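Local coordinates for protein pyruvate kinase (Pseudomonas aeruginosa, PDB 6QXL) that probably catalyses the last step of glycolysis, the transfer of phosphate from phosphoenolpyruvate to ADP that yields pyruvate and ATP, at residues 93-98 with 140-145; 72-77 with 110-115. All coordinates share one frame; numbering follows the deposited sequence.

Contact 1: residues 93-98 with 140-145; sequences RFSTSH and AADELR
Arg93-Ser95 and Glu143-Arg145 run antiparallel, with strand axes 4.6 Å apart at closest approach. Phe94 and Leu144 form the hydrogen-bonded pair. Phe94 N donates to Leu144 O at 3.0 Å, and Leu144 N donates to Phe94 O at 2.9 Å. Where 93-95 ends and 143-145 begins, Asp142 O accepts two bonds from Thr96. Thr96 N comes nearly head-on to this carbonyl at 2.9 Å, while Thr96 OG1 reaches it from the flank at 3.1 Å.

Arg93, Ser95, Glu143 and Arg145 share one face. Glu143 CG sits between the backbone N and the carbonyl carbon (chi1 65°), and the chain runs extended to the carboxylate, which two arginines hold. Arg93 NH1 meets the syn side of Glu143 OE2 at 3.0 Å, with the two flat groups turned 49° apart. Arg145 grips Glu143 OE1 side-on with NE and NH2; the NE bond is the straighter, at 166°. Ser97 OG donates to Asp142 OD2 at 2.7 Å, and Ser95 OG accepts from Ser97 N in an ST turn. On the other face, Phe94 and Leu144 both pack on Leu125. The pairing joins strands 91-95 and 143-148, neighbours in the mixed sheet of pyruvate kinase's small B domain.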
loop_
_atom_site.group_PDB
_atom_site.type_symbol
_atom_site.label_atom_id
_atom_site.label_comp_id
_atom_site.label_asym_id
_atom_site.label_seq_id
_atom_site.Cartn_x
_atom_site.Cartn_y
_atom_site.Cartn_z
ATOM N N ARG A 93 -31.466 -34.878 -34.553
ATOM C CA ARG A 93 -32.360 -33.773 -34.863
ATOM C C ARG A 93 -33.236 -33.396 -33.688
ATOM O O ARG A 93 -33.712 -34.262 -32.947
ATOM C CB ARG A 93 -33.276 -34.154 -36.032
ATOM C CG ARG A 93 -32.593 -34.240 -37.369
ATOM C CD ARG A 93 -33.594 -34.603 -38.467
ATOM N NE ARG A 93 -34.207 -35.909 -38.311
ATOM C CZ ARG A 93 -35.537 -36.166 -38.261
ATOM N NH1 ARG A 93 -36.430 -35.197 -38.269
ATOM N NH2 ARG A 93 -35.972 -37.399 -38.151
ATOM N N PHE A 94 -33.466 -32.094 -33.567
ATOM C CA PHE A 94 -34.405 -31.540 -32.607
ATOM C C PHE A 94 -35.557 -30.930 -33.418
ATOM O O PHE A 94 -35.308 -30.021 -34.209
ATOM C CB PHE A 94 -33.727 -30.475 -31.765
ATOM C CG PHE A 94 -32.528 -30.969 -31.017
ATOM C CD1 PHE A 94 -32.678 -31.655 -29.830
ATOM C CD2 PHE A 94 -31.243 -30.762 -31.508
ATOM C CE1 PHE A 94 -31.585 -32.135 -29.156
ATOM C CE2 PHE A 94 -30.146 -31.262 -30.814
ATOM C CZ PHE A 94 -30.333 -31.942 -29.634
ATOM N N SER A 95 -36.789 -31.436 -33.223
ATOM C CA SER A 95 -37.889 -31.043 -34.093
ATOM C C SER A 95 -39.110 -30.616 -33.317
ATOM O O SER A 95 -39.629 -31.386 -32.440
ATOM C CB SER A 95 -38.295 -32.183 -35.064
ATOM O OG SER A 95 -39.345 -31.769 -35.929
ATOM N N THR A 96 -39.666 -29.478 -33.681
ATOM C CA THR A 96 -40.919 -29.015 -33.104
ATOM C C THR A 96 -42.107 -29.762 -33.640
ATOM O O THR A 96 -43.159 -29.772 -33.015
ATOM C CB THR A 96 -41.128 -27.505 -33.371
ATOM O OG1 THR A 96 -41.131 -27.286 -34.756
ATOM C CG2 THR A 96 -40.014 -26.672 -32.689
ATOM N N SER A 97 -41.977 -30.430 -34.764
ATOM C CA SER A 97 -43.082 -31.203 -35.349
ATOM C C SER A 97 -42.999 -32.711 -35.013
ATOM O O SER A 97 -43.894 -33.482 -35.313
ATOM C CB SER A 97 -43.165 -30.923 -36.876
ATOM O OG SER A 97 -42.041 -31.340 -37.522
ATOM N N HIS A 98 -41.918 -33.189 -34.405
ATOM C CA HIS A 98 -41.841 -34.500 -33.834
ATOM C C HIS A 98 -42.626 -34.700 -32.554
ATOM O O HIS A 98 -42.616 -33.862 -31.665
ATOM C CB HIS A 98 -40.416 -34.966 -33.667
ATOM C CG HIS A 98 -40.313 -36.470 -33.593
ATOM N ND1 HIS A 98 -40.181 -37.237 -34.736
ATOM C CD2 HIS A 98 -40.265 -37.323 -32.545
ATOM C CE1 HIS A 98 -40.061 -38.501 -34.399
ATOM N NE2 HIS A 98 -40.098 -38.581 -33.083
ATOM N N ALA A 140 -33.873 -25.826 -40.600
ATOM C CA ALA A 140 -35.127 -25.749 -41.336
ATOM C C ALA A 140 -36.124 -25.006 -40.463
ATOM O O ALA A 140 -35.833 -24.643 -39.351
ATOM C CB ALA A 140 -35.645 -27.157 -41.678
ATOM N N ALA A 141 -37.326 -24.766 -40.979
ATOM C CA ALA A 141 -38.310 -23.982 -40.227
ATOM C C ALA A 141 -38.714 -24.643 -38.902
ATOM O O ALA A 141 -39.063 -23.981 -37.955
ATOM C CB ALA A 141 -39.546 -23.736 -41.071
ATOM N N ASP A 142 -38.669 -25.973 -38.836
ATOM C CA ASP A 142 -39.177 -26.727 -37.720
ATOM C C ASP A 142 -38.134 -27.618 -37.004
ATOM O O ASP A 142 -38.523 -28.381 -36.121
ATOM C CB ASP A 142 -40.344 -27.570 -38.192
ATOM C CG ASP A 142 -39.924 -28.700 -39.152
ATOM O OD1 ASP A 142 -38.925 -28.542 -39.889
ATOM O OD2 ASP A 142 -40.578 -29.782 -39.150
ATOM N N GLU A 143 -36.856 -27.565 -37.387
ATOM C CA GLU A 143 -35.909 -28.460 -36.788
ATOM C C GLU A 143 -34.480 -28.027 -36.957
ATOM O O GLU A 143 -34.154 -27.261 -37.889
ATOM C CB GLU A 143 -36.050 -29.912 -37.325
ATOM C CG GLU A 143 -35.751 -30.162 -38.746
ATOM C CD GLU A 143 -36.029 -31.598 -39.177
ATOM O OE1 GLU A 143 -35.349 -32.127 -40.123
ATOM O OE2 GLU A 143 -36.857 -32.282 -38.594
ATOM N N LEU A 144 -33.619 -28.534 -36.069
ATOM C CA LEU A 144 -32.187 -28.355 -36.176
ATOM C C LEU A 144 -31.572 -29.730 -36.438
ATOM O O LEU A 144 -31.876 -30.705 -35.731
ATOM C CB LEU A 144 -31.610 -27.791 -34.903
ATOM C CG LEU A 144 -32.037 -26.379 -34.484
ATOM C CD1 LEU A 144 -31.341 -26.004 -33.174
ATOM C CD2 LEU A 144 -31.677 -25.277 -35.491
ATOM N N ARG A 145 -30.721 -29.811 -37.461
ATOM C CA ARG A 145 -30.068 -31.052 -37.833
ATOM C C ARG A 145 -28.614 -30.968 -37.432
ATOM O O ARG A 145 -27.882 -30.090 -37.914
ATOM C CB ARG A 145 -30.162 -31.273 -39.329
ATOM C CG ARG A 145 -31.580 -31.523 -39.800
ATOM C CD ARG A 145 -31.722 -31.371 -41.295
ATOM N NE ARG A 145 -33.136 -31.183 -41.635
ATOM C CZ ARG A 145 -33.620 -30.584 -42.708
ATOM N NH1 ARG A 145 -32.765 -30.225 -43.676
ATOM N NH2 ARG A 145 -34.918 -30.499 -42.873
#

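Contact 2: residues 72-77 with 110-115; sequences PKIRIA and IDYPDL
Ile74 lays its CG2 methyl over one face of the Tyr112 ring. The methyl carbon sits 4.0 Å from the ring centroid and 19° off the ring normal, a CH-pi contact. It is displaced toward the rim on the CG side, where Ile74 CG2 comes within 3.8 Å of Tyr112 CG. With chi1 at -55°, CG1 of Ile74 lies beside the backbone N and CG2 falls anti to that N, where it meets the ring.

The far end of the Tyr112 ring lies against the backbone of 73-75. Tyr112 CE1 is 3.4 Å from Arg75 O, which approaches the ring obliquely. Tyr112 OH lies 3.4 Å from Lys73 O. The ring thus reaches from the carbonyl of Lys73 to that of Arg75, while the methyl lies over its face.

Segment 72-77 leads from the central TIM barrel into the B domain, the mobile lid of pyruvate kinases. Lys73 is at the barrel end of this path. It sets out from the backbone away from 110-115, and its side chain comes about 4 Å from the bound magnesium ion, which Glu223 and Asp250 hold. Tyr112 packs on the backbone of this connecting chain.

Further along, Ile76 and Ile110 meet through their CG2 methyls, 4.1 Å apart, with the side chains crossing at a slant. Ile110 CG2 also lies 4.0 Å from Ile76 CA, so that it covers backbone as well as side chain. The CB of Ala77 faces the backbone of Ile110, 4.3 Å from Ile110 N. Arg75 turns its end away from 110-115, and its NH1 donates to His157 O.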
loop_
_atom_site.group_PDB
_atom_site.type_symbol
_atom_site.label_atom_id
_atom_site.label_comp_id
_atom_site.label_asym_id
_atom_site.label_seq_id
_atom_site.Cartn_x
_atom_site.Cartn_y
_atom_site.Cartn_z
ATOM N N PRO A 72 -36.799 -20.355 -17.298
ATOM C CA PRO A 72 -36.926 -20.728 -18.699
ATOM C C PRO A 72 -35.775 -21.664 -19.185
ATOM O O PRO A 72 -34.919 -21.346 -20.001
ATOM C CB PRO A 72 -36.840 -19.405 -19.386
ATOM C CG PRO A 72 -35.850 -18.613 -18.553
ATOM C CD PRO A 72 -36.204 -19.029 -17.154
ATOM N N LYS A 73 -35.617 -22.713 -18.430
ATOM C CA LYS A 73 -34.758 -23.808 -18.846
ATOM C C LYS A 73 -35.440 -24.548 -19.993
ATOM O O LYS A 73 -36.664 -24.837 -19.953
ATOM C CB LYS A 73 -34.492 -24.740 -17.706
ATOM C CG LYS A 73 -33.338 -25.680 -17.960
ATOM C CD LYS A 73 -33.107 -26.596 -16.740
ATOM C CE LYS A 73 -31.675 -27.090 -16.639
ATOM N NZ LYS A 73 -30.679 -26.024 -16.260
ATOM N N ILE A 74 -34.660 -24.734 -21.074
ATOM C CA ILE A 74 -35.234 -25.342 -22.279
ATOM C C ILE A 74 -34.868 -26.816 -22.212
ATOM O O ILE A 74 -33.694 -27.172 -22.069
ATOM C CB ILE A 74 -34.641 -24.720 -23.542
ATOM C CG1 ILE A 74 -34.807 -23.206 -23.560
ATOM C CG2 ILE A 74 -35.194 -25.380 -24.761
ATOM C CD1 ILE A 74 -33.853 -22.527 -24.527
ATOM N N ARG A 75 -35.874 -27.682 -22.356
ATOM C CA ARG A 75 -35.634 -29.118 -22.275
ATOM C C ARG A 75 -36.138 -29.792 -23.545
ATOM O O ARG A 75 -37.040 -29.302 -24.236
ATOM C CB ARG A 75 -36.309 -29.762 -21.080
ATOM C CG ARG A 75 -36.356 -28.933 -19.824
ATOM C CD ARG A 75 -36.831 -29.822 -18.638
ATOM N NE ARG A 75 -36.478 -29.187 -17.348
ATOM C CZ ARG A 75 -35.480 -29.562 -16.522
ATOM N NH1 ARG A 75 -34.701 -30.606 -16.764
ATOM N NH2 ARG A 75 -35.240 -28.844 -15.442
ATOM N N ILE A 76 -35.543 -30.945 -23.825
ATOM C CA ILE A 76 -36.072 -31.837 -24.839
ATOM C C ILE A 76 -37.306 -32.589 -24.336
ATOM O O ILE A 76 -37.613 -32.579 -23.159
ATOM C CB ILE A 76 -35.002 -32.783 -25.384
ATOM C CG1 ILE A 76 -34.607 -33.820 -24.342
ATOM C CG2 ILE A 76 -33.777 -31.992 -25.881
ATOM C CD1 ILE A 76 -33.339 -34.608 -24.700
ATOM N N ALA A 77 -37.996 -33.216 -25.256
ATOM C CA ALA A 77 -39.187 -34.031 -24.960
ATOM C C ALA A 77 -38.812 -35.473 -24.532
ATOM O O ALA A 77 -37.667 -35.739 -24.189
ATOM C CB ALA A 77 -40.137 -34.013 -26.151
ATOM N N ILE A 110 -39.235 -31.136 -29.198
ATOM C CA ILE A 110 -38.950 -30.067 -28.255
ATOM C C ILE A 110 -40.130 -29.087 -28.256
ATOM O O ILE A 110 -40.656 -28.693 -29.347
ATOM C CB ILE A 110 -37.691 -29.341 -28.679
ATOM C CG1 ILE A 110 -37.795 -29.047 -30.191
ATOM C CG2 ILE A 110 -36.393 -29.966 -28.315
ATOM C CD1 ILE A 110 -36.771 -28.132 -30.818
ATOM N N ASP A 111 -40.560 -28.747 -27.037
ATOM C CA ASP A 111 -41.744 -27.866 -26.926
ATOM C C ASP A 111 -41.440 -26.361 -26.954
ATOM O O ASP A 111 -42.168 -25.579 -26.443
ATOM C CB ASP A 111 -42.523 -28.217 -25.667
ATOM C CG ASP A 111 -43.975 -27.775 -25.738
ATOM O OD1 ASP A 111 -44.498 -27.402 -26.835
ATOM O OD2 ASP A 111 -44.600 -27.821 -24.661
ATOM N N TYR A 112 -40.349 -25.939 -27.660
ATOM C CA TYR A 112 -39.891 -24.596 -27.629
ATOM C C TYR A 112 -39.544 -24.099 -29.047
ATOM O O TYR A 112 -38.444 -24.292 -29.554
ATOM C CB TYR A 112 -38.695 -24.452 -26.727
ATOM C CG TYR A 112 -38.883 -24.891 -25.321
ATOM C CD1 TYR A 112 -38.968 -26.233 -25.016
ATOM C CD2 TYR A 112 -39.006 -23.968 -24.298
ATOM C CE1 TYR A 112 -39.197 -26.672 -23.708
ATOM C CE2 TYR A 112 -39.231 -24.365 -22.992
ATOM C CZ TYR A 112 -39.270 -25.711 -22.694
ATOM O OH TYR A 112 -39.494 -26.096 -21.415
ATOM N N PRO A 113 -40.525 -23.440 -29.704
ATOM C CA PRO A 113 -40.317 -23.042 -31.088
ATOM C C PRO A 113 -39.162 -22.066 -31.307
ATOM O O PRO A 113 -38.409 -22.270 -32.285
ATOM C CB PRO A 113 -41.633 -22.353 -31.450
ATOM C CG PRO A 113 -42.624 -22.924 -30.539
ATOM C CD PRO A 113 -41.909 -23.198 -29.271
ATOM N N ASP A 114 -39.005 -21.064 -30.424
ATOM C CA ASP A 114 -37.873 -20.155 -30.577
ATOM C C ASP A 114 -36.422 -20.736 -30.461
ATOM O O ASP A 114 -35.570 -20.211 -31.136
ATOM C CB ASP A 114 -37.865 -19.011 -29.602
ATOM C CG ASP A 114 -39.140 -18.129 -29.647
ATOM O OD1 ASP A 114 -39.571 -17.803 -30.758
ATOM O OD2 ASP A 114 -39.654 -17.780 -28.571
ATOM N N LEU A 115 -36.329 -21.981 -30.008
ATOM C CA LEU A 115 -35.028 -22.674 -30.071
ATOM C C LEU A 115 -34.498 -22.738 -31.523
ATOM O O LEU A 115 -33.338 -22.419 -31.800
ATOM C CB LEU A 115 -35.117 -24.078 -29.545
ATOM C CG LEU A 115 -33.771 -24.824 -29.516
ATOM C CD1 LEU A 115 -32.730 -24.202 -28.567
ATOM C CD2 LEU A 115 -33.933 -26.264 -29.046
#

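The centres of contact 1 and contact 2 lie about 11 Å apart in the B domain. Both reach its mixed sheet. Contact 1 joins neighbouring inner strands, 91-95 and 143-148. Contact 2 joins the outermost strand 74-75 to the chain just after strand 107-109, the sheet's other outermost strand. The segments alternate along the chain: 72-77, 93-98, 110-115, 140-145. Phe94 links the contacts by packing on Ile76 and Ile110, and Ile110 N probably donates to Ser95 O at 3.3 Å. Contact 2 is nearer the barrel and the magnesium site, while contact 1 is farther out. Contact 1 lies within the sheet; contact 2 involves the chain that enters the domain from the barrel.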